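PDB 1Q1R: putidaredoxin reductase from Pseudomonas putida, which probably uses its bound FAD to pass electrons from NADH to putidaredoxin, which in turn supplies the cytochrome P450cam monooxygenase. Local coordinates for residues A182-E186 against F196-L200. Numbering follows the deposited sequence.
Sequences ARVLE and FYEHL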
loop_
_atom_site.group_PDB
_atom_site.type_symbol
_atom_site.label_atom_id
_atom_site.label_comp_id
_atom_site.label_asym_id
_atom_site.label_seq_id
_atom_site.Cartn_x
_atom_site.Cartn_y
_atom_site.Cartn_z
ATOM N N ALA A 182 -1.931 20.772 5.413
ATOM C CA ALA A 182 -2.386 21.947 4.674
ATOM C C ALA A 182 -2.953 21.604 3.300
ATOM O O ALA A 182 -3.739 22.365 2.732
ATOM C CB ALA A 182 -1.239 22.937 4.531
ATOM N N ARG A 183 -2.545 20.460 2.763
ATOM C CA ARG A 183 -3.019 20.007 1.460
ATOM C C ARG A 183 -2.961 18.486 1.433
ATOM O O ARG A 183 -2.085 17.884 2.053
ATOM C CB ARG A 183 -2.155 20.602 0.340
ATOM C CG ARG A 183 -0.663 20.307 0.455
ATOM C CD ARG A 183 0.138 21.140 -0.551
ATOM N NE ARG A 183 1.578 20.894 -0.464
ATOM C CZ ARG A 183 2.190 19.811 -0.939
ATOM N NH1 ARG A 183 1.493 18.858 -1.546
ATOM N NH2 ARG A 183 3.503 19.678 -0.802
ATOM N N VAL A 184 -3.897 17.858 0.730
ATOM C CA VAL A 184 -3.915 16.401 0.668
ATOM C C VAL A 184 -2.654 15.867 0.001
ATOM O O VAL A 184 -2.094 16.506 -0.891
ATOM C CB VAL A 184 -5.148 15.876 -0.112
ATOM C CG1 VAL A 184 -6.429 16.339 0.567
ATOM C CG2 VAL A 184 -5.104 16.359 -1.548
ATOM N N LEU A 185 -2.204 14.699 0.447
ATOM C CA LEU A 185 -1.020 14.072 -0.127
ATOM C C LEU A 185 0.184 15.004 -0.052
ATOM O O LEU A 185 1.088 14.927 -0.884
ATOM C CB LEU A 185 -1.298 13.704 -1.590
ATOM C CG LEU A 185 -2.431 12.697 -1.816
ATOM C CD1 LEU A 185 -2.821 12.657 -3.285
ATOM C CD2 LEU A 185 -1.984 11.330 -1.333
ATOM N N GLU A 186 0.191 15.877 0.950
ATOM C CA GLU A 186 1.273 16.840 1.125
ATOM C C GLU A 186 2.674 16.242 1.173
ATOM O O GLU A 186 3.620 16.818 0.637
ATOM C CB GLU A 186 1.036 17.671 2.393
ATOM C CG GLU A 186 2.289 18.359 2.924
ATOM C CD GLU A 186 1.987 19.428 3.953
ATOM O OE1 GLU A 186 2.804 19.607 4.877
ATOM O OE2 GLU A 186 0.942 20.101 3.831
ATOM N N PHE A 196 -4.689 19.680 -7.881
ATOM C CA PHE A 196 -5.427 18.906 -8.873
ATOM C C PHE A 196 -6.436 17.982 -8.180
ATOM O O PHE A 196 -7.623 17.984 -8.515
ATOM C CB PHE A 196 -4.466 18.073 -9.721
ATOM C CG PHE A 196 -5.141 16.979 -10.494
ATOM C CD1 PHE A 196 -5.923 17.274 -11.610
ATOM C CD2 PHE A 196 -5.030 15.655 -10.082
ATOM C CE1 PHE A 196 -6.589 16.258 -12.305
ATOM C CE2 PHE A 196 -5.687 14.636 -10.763
ATOM C CZ PHE A 196 -6.469 14.937 -11.877
ATOM N N TYR A 197 -5.960 17.195 -7.214
ATOM C CA TYR A 197 -6.837 16.272 -6.493
ATOM C C TYR A 197 -7.942 16.985 -5.718
ATOM O O TYR A 197 -9.107 16.594 -5.779
ATOM C CB TYR A 197 -6.031 15.397 -5.531
ATOM C CG TYR A 197 -5.260 14.292 -6.209
ATOM C CD1 TYR A 197 -3.876 14.370 -6.362
ATOM C CD2 TYR A 197 -5.913 13.162 -6.701
ATOM C CE1 TYR A 197 -3.161 13.347 -6.986
ATOM C CE2 TYR A 197 -5.208 12.135 -7.329
ATOM C CZ TYR A 197 -3.835 12.235 -7.465
ATOM O OH TYR A 197 -3.132 11.217 -8.071
ATOM N N GLU A 198 -7.580 18.032 -4.987
ATOM C CA GLU A 198 -8.569 18.775 -4.220
ATOM C C GLU A 198 -9.664 19.333 -5.127
ATOM O O GLU A 198 -10.855 19.221 -4.819
ATOM C CB GLU A 198 -7.875 19.879 -3.415
ATOM C CG GLU A 198 -7.101 19.316 -2.219
ATOM C CD GLU A 198 -6.289 20.357 -1.472
ATOM O OE1 GLU A 198 -6.724 21.525 -1.415
ATOM O OE2 GLU A 198 -5.223 20.001 -0.927
ATOM N N HIS A 199 -9.274 19.907 -6.260
ATOM C CA HIS A 199 -10.259 20.449 -7.191
ATOM C C HIS A 199 -11.057 19.318 -7.840
ATOM O O HIS A 199 -12.264 19.426 -8.053
ATOM C CB HIS A 199 -9.566 21.291 -8.271
ATOM C CG HIS A 199 -10.496 21.815 -9.320
ATOM N ND1 HIS A 199 -10.725 21.156 -10.510
ATOM C CD2 HIS A 199 -11.285 22.917 -9.344
ATOM C CE1 HIS A 199 -11.613 21.828 -11.219
ATOM N NE2 HIS A 199 -11.970 22.899 -10.535
ATOM N N LEU A 200 -10.373 18.227 -8.150
ATOM C CA LEU A 200 -11.014 17.079 -8.772
ATOM C C LEU A 200 -12.172 16.578 -7.896
ATOM O O LEU A 200 -13.308 16.446 -8.358
ATOM C CB LEU A 200 -9.958 15.987 -8.974
ATOM C CG LEU A 200 -10.174 14.735 -9.832
ATOM C CD1 LEU A 200 -10.318 13.551 -8.920
ATOM C CD2 LEU A 200 -11.362 14.893 -10.763
HETATM O O HOH W 1 -5.176 22.935 0.661
#
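A type II beta turn, Arg183 to Glu186, lies against helix 191-204 through two neighbouring helix residues, Glu198 meeting Arg183 and Val184, and Tyr197 meeting Leu185. The polar half rests on one direct bond: Val184 N donates to Glu198 OE2 over 3.0 Å, with an N-H...O angle of 153°. The oxygen receives it on its anti side, with the amide tilted out of the carboxylate plane. The second oxygen is tied to the loop by a water, which donates to Glu198 OE1 at 2.9 Å and to Ala182 O at 2.6 Å, giving the carboxylate two attachments to the same loop. Glu198 reaches this far because its chain is stretched out past CG (chi2 174°), and on the way its CG packs on Val184 CG2 at 3.6 Å, the two side chains lying antiparallel alongside each other. A glutamine here would probably leave either the Val184 amide or the water's donor without its acceptor, because the side-chain NH2 that replaces one carboxylate oxygen cannot accept a hydrogen bond.

The loop and helix follow strand 174-178 of the parallel five-stranded sheet in the second dinucleotide-binding domain of this glutathione reductase fold, probably the NADH-binding one. On the apolar side Leu185 comes in roughly perpendicular to Tyr197, and its CD1 sits 4.0 Å from the ring centroid, 25° off the normal, a CH-pi contact displaced toward the Tyr197 CD1-CE1 side of the ring. Phe196 CD2 lies 4.0 Å above the plane on the opposite face, over the ring centre, and the ring therefore has a neighbour on each side. Tyr159 of helix 159-170 touches both Leu185 and Tyr197, while the far end of Arg183 leads off from Glu198 and its NH1 bonds to Ser194 OG.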